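Long-range contact in alginate lyase (Aplysia kurodai, PDB 5GMT), which probably cleaves the glycosidic bonds of alginate by beta-elimination, as a polysaccharide lyase of family 14 specific for polymannuronate: residues 127-140 against 148-160. Residues are numbered along the deposited sequence; the frame is centred on the assembly and turned at random.
Sequences CSGGSNPSSCFSLR and DGELYAYIPTNQE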
loop_
_atom_site.group_PDB
_atom_site.type_symbol
_atom_site.label_atom_id
_atom_site.label_comp_id
_atom_site.label_asym_id
_atom_site.label_seq_id
_atom_site.Cartn_x
_atom_site.Cartn_y
_atom_site.Cartn_z
ATOM N N CYS A 127 12.252 -3.480 0.271
ATOM C CA CYS A 127 11.776 -3.046 1.570
ATOM C C CYS A 127 10.481 -3.737 1.979
ATOM O O CYS A 127 9.396 -3.145 1.950
ATOM C CB CYS A 127 11.607 -1.521 1.583
ATOM S SG CYS A 127 13.210 -0.679 1.831
ATOM N N SER A 128 10.611 -5.001 2.370
ATOM C CA SER A 128 9.473 -5.782 2.829
ATOM C C SER A 128 10.015 -6.980 3.573
ATOM O O SER A 128 11.210 -7.255 3.503
ATOM C CB SER A 128 8.597 -6.222 1.648
ATOM O OG SER A 128 9.285 -7.166 0.845
ATOM N N GLY A 129 9.150 -7.727 4.248
ATOM C CA GLY A 129 9.635 -8.892 4.965
ATOM C C GLY A 129 10.537 -8.437 6.107
ATOM O O GLY A 129 10.224 -7.485 6.827
ATOM N N GLY A 130 11.665 -9.103 6.280
ATOM C CA GLY A 130 12.564 -8.689 7.339
ATOM C C GLY A 130 13.651 -7.777 6.810
ATOM O O GLY A 130 14.655 -7.557 7.493
ATOM N N SER A 131 13.440 -7.243 5.603
ATOM C CA SER A 131 14.494 -6.540 4.863
ATOM C C SER A 131 14.287 -5.024 4.764
ATOM O O SER A 131 13.253 -4.554 4.315
ATOM C CB SER A 131 14.606 -7.128 3.461
ATOM O OG SER A 131 15.512 -6.383 2.674
ATOM N N ASN A 132 15.290 -4.256 5.157
ATOM C CA ASN A 132 15.166 -2.805 5.077
ATOM C C ASN A 132 16.505 -2.150 4.742
ATOM O O ASN A 132 17.036 -1.363 5.533
ATOM C CB ASN A 132 14.623 -2.244 6.390
ATOM C CG ASN A 132 14.147 -0.789 6.259
ATOM O OD1 ASN A 132 13.515 -0.418 5.273
ATOM N ND2 ASN A 132 14.479 0.037 7.247
ATOM N N PRO A 133 17.043 -2.459 3.558
ATOM C CA PRO A 133 18.350 -1.916 3.184
ATOM C C PRO A 133 18.234 -0.447 2.851
ATOM O O PRO A 133 17.129 0.067 2.704
ATOM C CB PRO A 133 18.723 -2.722 1.945
ATOM C CG PRO A 133 17.375 -2.989 1.295
ATOM C CD PRO A 133 16.445 -3.252 2.461
ATOM N N SER A 134 19.372 0.215 2.710
ATOM C CA SER A 134 19.385 1.640 2.463
ATOM C C SER A 134 19.178 1.946 0.994
ATOM O O SER A 134 19.781 2.876 0.466
ATOM C CB SER A 134 20.717 2.234 2.936
ATOM O OG SER A 134 20.638 3.645 3.006
ATOM N N SER A 135 18.347 1.149 0.325
ATOM C CA SER A 135 18.094 1.328 -1.100
ATOM C C SER A 135 16.637 1.677 -1.400
ATOM O O SER A 135 16.275 1.916 -2.556
ATOM C CB SER A 135 18.480 0.052 -1.866
ATOM O OG SER A 135 17.715 -1.044 -1.406
ATOM N N CYS A 136 15.801 1.715 -0.368
ATOM C CA CYS A 136 14.369 1.822 -0.611
ATOM C C CYS A 136 13.598 2.349 0.583
ATOM O O CYS A 136 14.120 2.438 1.695
ATOM C CB CYS A 136 13.811 0.447 -1.023
ATOM S SG CYS A 136 14.232 -0.924 0.106
ATOM N N PHE A 137 12.344 2.702 0.336
ATOM C CA PHE A 137 11.359 2.862 1.402
ATOM C C PHE A 137 10.024 2.336 0.873
ATOM O O PHE A 137 9.775 2.390 -0.325
ATOM C CB PHE A 137 11.254 4.326 1.844
ATOM C CG PHE A 137 10.814 5.261 0.744
ATOM C CD1 PHE A 137 11.735 5.772 -0.166
ATOM C CD2 PHE A 137 9.483 5.631 0.625
ATOM C CE1 PHE A 137 11.329 6.633 -1.177
ATOM C CE2 PHE A 137 9.068 6.493 -0.386
ATOM C CZ PHE A 137 9.997 6.993 -1.292
ATOM N N SER A 138 9.176 1.802 1.739
ATOM C CA SER A 138 7.871 1.364 1.254
ATOM C C SER A 138 6.789 1.833 2.201
ATOM O O SER A 138 6.989 1.860 3.419
ATOM C CB SER A 138 7.826 -0.158 1.072
ATOM O OG SER A 138 7.911 -0.849 2.303
ATOM N N LEU A 139 5.646 2.202 1.628
ATOM C CA LEU A 139 4.589 2.840 2.387
ATOM C C LEU A 139 3.240 2.202 2.093
ATOM O O LEU A 139 2.270 2.891 1.778
ATOM C CB LEU A 139 4.548 4.342 2.081
ATOM C CG LEU A 139 5.856 5.098 2.377
ATOM C CD1 LEU A 139 5.871 6.499 1.738
ATOM C CD2 LEU A 139 6.137 5.172 3.888
ATOM N N ARG A 140 3.191 0.880 2.181
ATOM C CA ARG A 140 1.914 0.162 2.154
ATOM C C ARG A 140 0.991 0.582 3.302
ATOM O O ARG A 140 1.420 1.195 4.279
ATOM C CB ARG A 140 2.154 -1.343 2.226
ATOM C CG ARG A 140 2.880 -1.902 1.022
ATOM C CD ARG A 140 3.212 -3.354 1.253
ATOM N NE ARG A 140 4.284 -3.523 2.238
ATOM C CZ ARG A 140 4.799 -4.690 2.601
ATOM N NH1 ARG A 140 4.359 -5.826 2.058
ATOM N NH2 ARG A 140 5.765 -4.718 3.516
ATOM N N ASP A 148 -9.210 -1.835 11.894
ATOM C CA ASP A 148 -8.399 -0.634 12.109
ATOM C C ASP A 148 -7.330 -0.526 11.010
ATOM O O ASP A 148 -6.715 -1.515 10.650
ATOM C CB ASP A 148 -7.719 -0.662 13.482
ATOM C CG ASP A 148 -8.641 -0.225 14.609
ATOM O OD1 ASP A 148 -9.628 0.491 14.339
ATOM O OD2 ASP A 148 -8.362 -0.598 15.770
ATOM N N GLY A 149 -7.117 0.673 10.484
ATOM C CA GLY A 149 -6.099 0.862 9.464
ATOM C C GLY A 149 -4.845 1.543 9.975
ATOM O O GLY A 149 -4.844 2.154 11.045
ATOM N N GLU A 150 -3.776 1.457 9.192
ATOM C CA GLU A 150 -2.534 2.135 9.532
ATOM C C GLU A 150 -1.699 2.342 8.286
ATOM O O GLU A 150 -1.915 1.681 7.264
ATOM C CB GLU A 150 -1.737 1.319 10.557
ATOM C CG GLU A 150 -1.065 0.097 9.943
ATOM C CD GLU A 150 -0.382 -0.799 10.974
ATOM O OE1 GLU A 150 -0.922 -0.973 12.086
ATOM O OE2 GLU A 150 0.702 -1.327 10.679
ATOM N N LEU A 151 -0.749 3.265 8.382
ATOM C CA LEU A 151 0.385 3.326 7.462
ATOM C C LEU A 151 1.415 2.310 7.950
ATOM O O LEU A 151 1.735 2.294 9.122
ATOM C CB LEU A 151 0.985 4.736 7.417
ATOM C CG LEU A 151 2.372 4.887 6.785
ATOM C CD1 LEU A 151 2.318 4.460 5.338
ATOM C CD2 LEU A 151 2.892 6.318 6.890
ATOM N N TYR A 152 1.910 1.445 7.065
ATOM C CA TYR A 152 2.849 0.401 7.463
ATOM C C TYR A 152 4.153 0.631 6.729
ATOM O O TYR A 152 4.317 0.195 5.584
ATOM C CB TYR A 152 2.292 -0.978 7.158
ATOM C CG TYR A 152 3.157 -2.121 7.628
ATOM C CD1 TYR A 152 3.447 -2.288 8.977
ATOM C CD2 TYR A 152 3.658 -3.055 6.723
ATOM C CE1 TYR A 152 4.234 -3.349 9.416
ATOM C CE2 TYR A 152 4.444 -4.131 7.154
ATOM C CZ TYR A 152 4.724 -4.264 8.504
ATOM O OH TYR A 152 5.500 -5.318 8.946
ATOM N N ALA A 153 5.068 1.323 7.399
ATOM C CA ALA A 153 6.205 1.938 6.726
ATOM C C ALA A 153 7.524 1.201 6.944
ATOM O O ALA A 153 7.920 0.932 8.080
ATOM C CB ALA A 153 6.342 3.387 7.185
ATOM N N TYR A 154 8.182 0.872 5.838
ATOM C CA TYR A 154 9.594 0.516 5.853
ATOM C C TYR A 154 10.376 1.774 5.504
ATOM O O TYR A 154 10.367 2.225 4.364
ATOM C CB TYR A 154 9.894 -0.614 4.861
ATOM C CG TYR A 154 9.567 -1.985 5.393
ATOM C CD1 TYR A 154 8.253 -2.341 5.695
ATOM C CD2 TYR A 154 10.568 -2.924 5.597
ATOM C CE1 TYR A 154 7.947 -3.594 6.195
ATOM C CE2 TYR A 154 10.269 -4.188 6.096
ATOM C CZ TYR A 154 8.965 -4.517 6.385
ATOM O OH TYR A 154 8.657 -5.765 6.883
ATOM N N ILE A 155 11.032 2.360 6.500
ATOM C CA ILE A 155 11.747 3.613 6.317
ATOM C C ILE A 155 13.095 3.496 7.039
ATOM O O ILE A 155 13.279 2.596 7.841
ATOM C CB ILE A 155 10.918 4.807 6.859
ATOM C CG1 ILE A 155 10.364 4.471 8.240
ATOM C CG2 ILE A 155 9.771 5.115 5.916
ATOM C CD1 ILE A 155 9.486 5.595 8.865
ATOM N N PRO A 156 14.051 4.380 6.723
ATOM C CA PRO A 156 15.384 4.296 7.343
ATOM C C PRO A 156 15.366 4.289 8.878
ATOM O O PRO A 156 14.463 4.827 9.514
ATOM C CB PRO A 156 16.087 5.548 6.814
ATOM C CG PRO A 156 15.469 5.765 5.470
ATOM C CD PRO A 156 14.013 5.359 5.621
ATOM N N THR A 157 16.378 3.675 9.481
ATOM C CA THR A 157 16.401 3.589 10.933
ATOM C C THR A 157 16.662 4.938 11.605
ATOM O O THR A 157 16.337 5.117 12.770
ATOM C CB THR A 157 17.459 2.571 11.418
ATOM O OG1 THR A 157 18.760 3.001 11.016
ATOM C CG2 THR A 157 17.186 1.201 10.813
ATOM N N ASN A 158 17.237 5.895 10.880
ATOM C CA ASN A 158 17.566 7.173 11.510
ATOM C C ASN A 158 16.407 8.181 11.430
ATOM O O ASN A 158 16.464 9.176 10.715
ATOM C CB ASN A 158 18.851 7.769 10.909
ATOM C CG ASN A 158 18.754 8.030 9.422
ATOM O OD1 ASN A 158 18.172 7.249 8.676
ATOM N ND2 ASN A 158 19.347 9.141 8.976
ATOM N N GLN A 159 15.358 7.921 12.196
ATOM C CA GLN A 159 14.239 8.845 12.263
ATOM C C GLN A 159 14.535 9.924 13.296
ATOM O O GLN A 159 15.566 9.882 13.964
ATOM C CB GLN A 159 12.950 8.094 12.607
ATOM C CG GLN A 159 12.559 7.068 11.566
ATOM C CD GLN A 159 12.272 7.694 10.204
ATOM O OE1 GLN A 159 11.605 8.729 10.105
ATOM N NE2 GLN A 159 12.777 7.072 9.154
ATOM N N GLU A 160 13.627 10.884 13.433
ATOM C CA GLU A 160 13.814 11.996 14.367
ATOM C C GLU A 160 13.945 11.506 15.801
ATOM O O GLU A 160 13.493 10.409 16.130
ATOM C CB GLU A 160 12.648 12.976 14.262
ATOM C CG GLU A 160 11.309 12.345 14.604
ATOM C CD GLU A 160 10.201 13.360 14.809
ATOM O OE1 GLU A 160 10.455 14.580 14.679
ATOM O OE2 GLU A 160 9.073 12.930 15.105
HETATM O O HOH W 1 5.421 -1.093 3.391
#
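Cys-127 and Ser-128, in the loop that leads into strand 136-140, cover one face of the Tyr-154 ring: Ser-128 CA makes a CH-pi contact 4.0 Å from the ring centroid, and the carbonyl O of Cys-127 lies over the same face. The phenol OH meets Gly-129 O at the ring edge, but the modelled separation is too short to trust. Gly-129 suits the type II' turn from Ser-128 to Ser-131, where it takes a positive phi that favours glycine.

With CG opposite the backbone N (chi1 -166°), Asn-132 carries its amide toward segment 148-160: ND2 gives a 2.9 Å hydrogen bond to Ile-155 O from above the carbonyl plane, while OD1 lies 3.6 Å from Tyr-154 CB. A leucine here would probably leave Ile-155 O without this donor and the loop freer to move.

Ser-138, small enough to sit beside Tyr-154, sends OG 2.8 Å to Cys-127 O, tying strand to loop as the Cys-127 to Cys-136 disulfide does. A water links Ser-138 OG, Arg-140 N and NE, and Tyr-152 O. The Arg-140 side chain runs alongside that of Tyr-152, its guanidinium turned 46° from the ring plane, with NH2 at the ring's edge and 3.6 Å from Tyr-154 CE1; its strongest polar partner is Ser-245.

On the other face of this antiparallel hairpin, Leu-139 CD2 packs 3.8 Å from Ala-153 CB. Leu-139 and Leu-151 face strands 191-199 and 208-216, filling the core of a beta sandwich; strands 110-118 and 177-179 flank the hairpin within its own sheet.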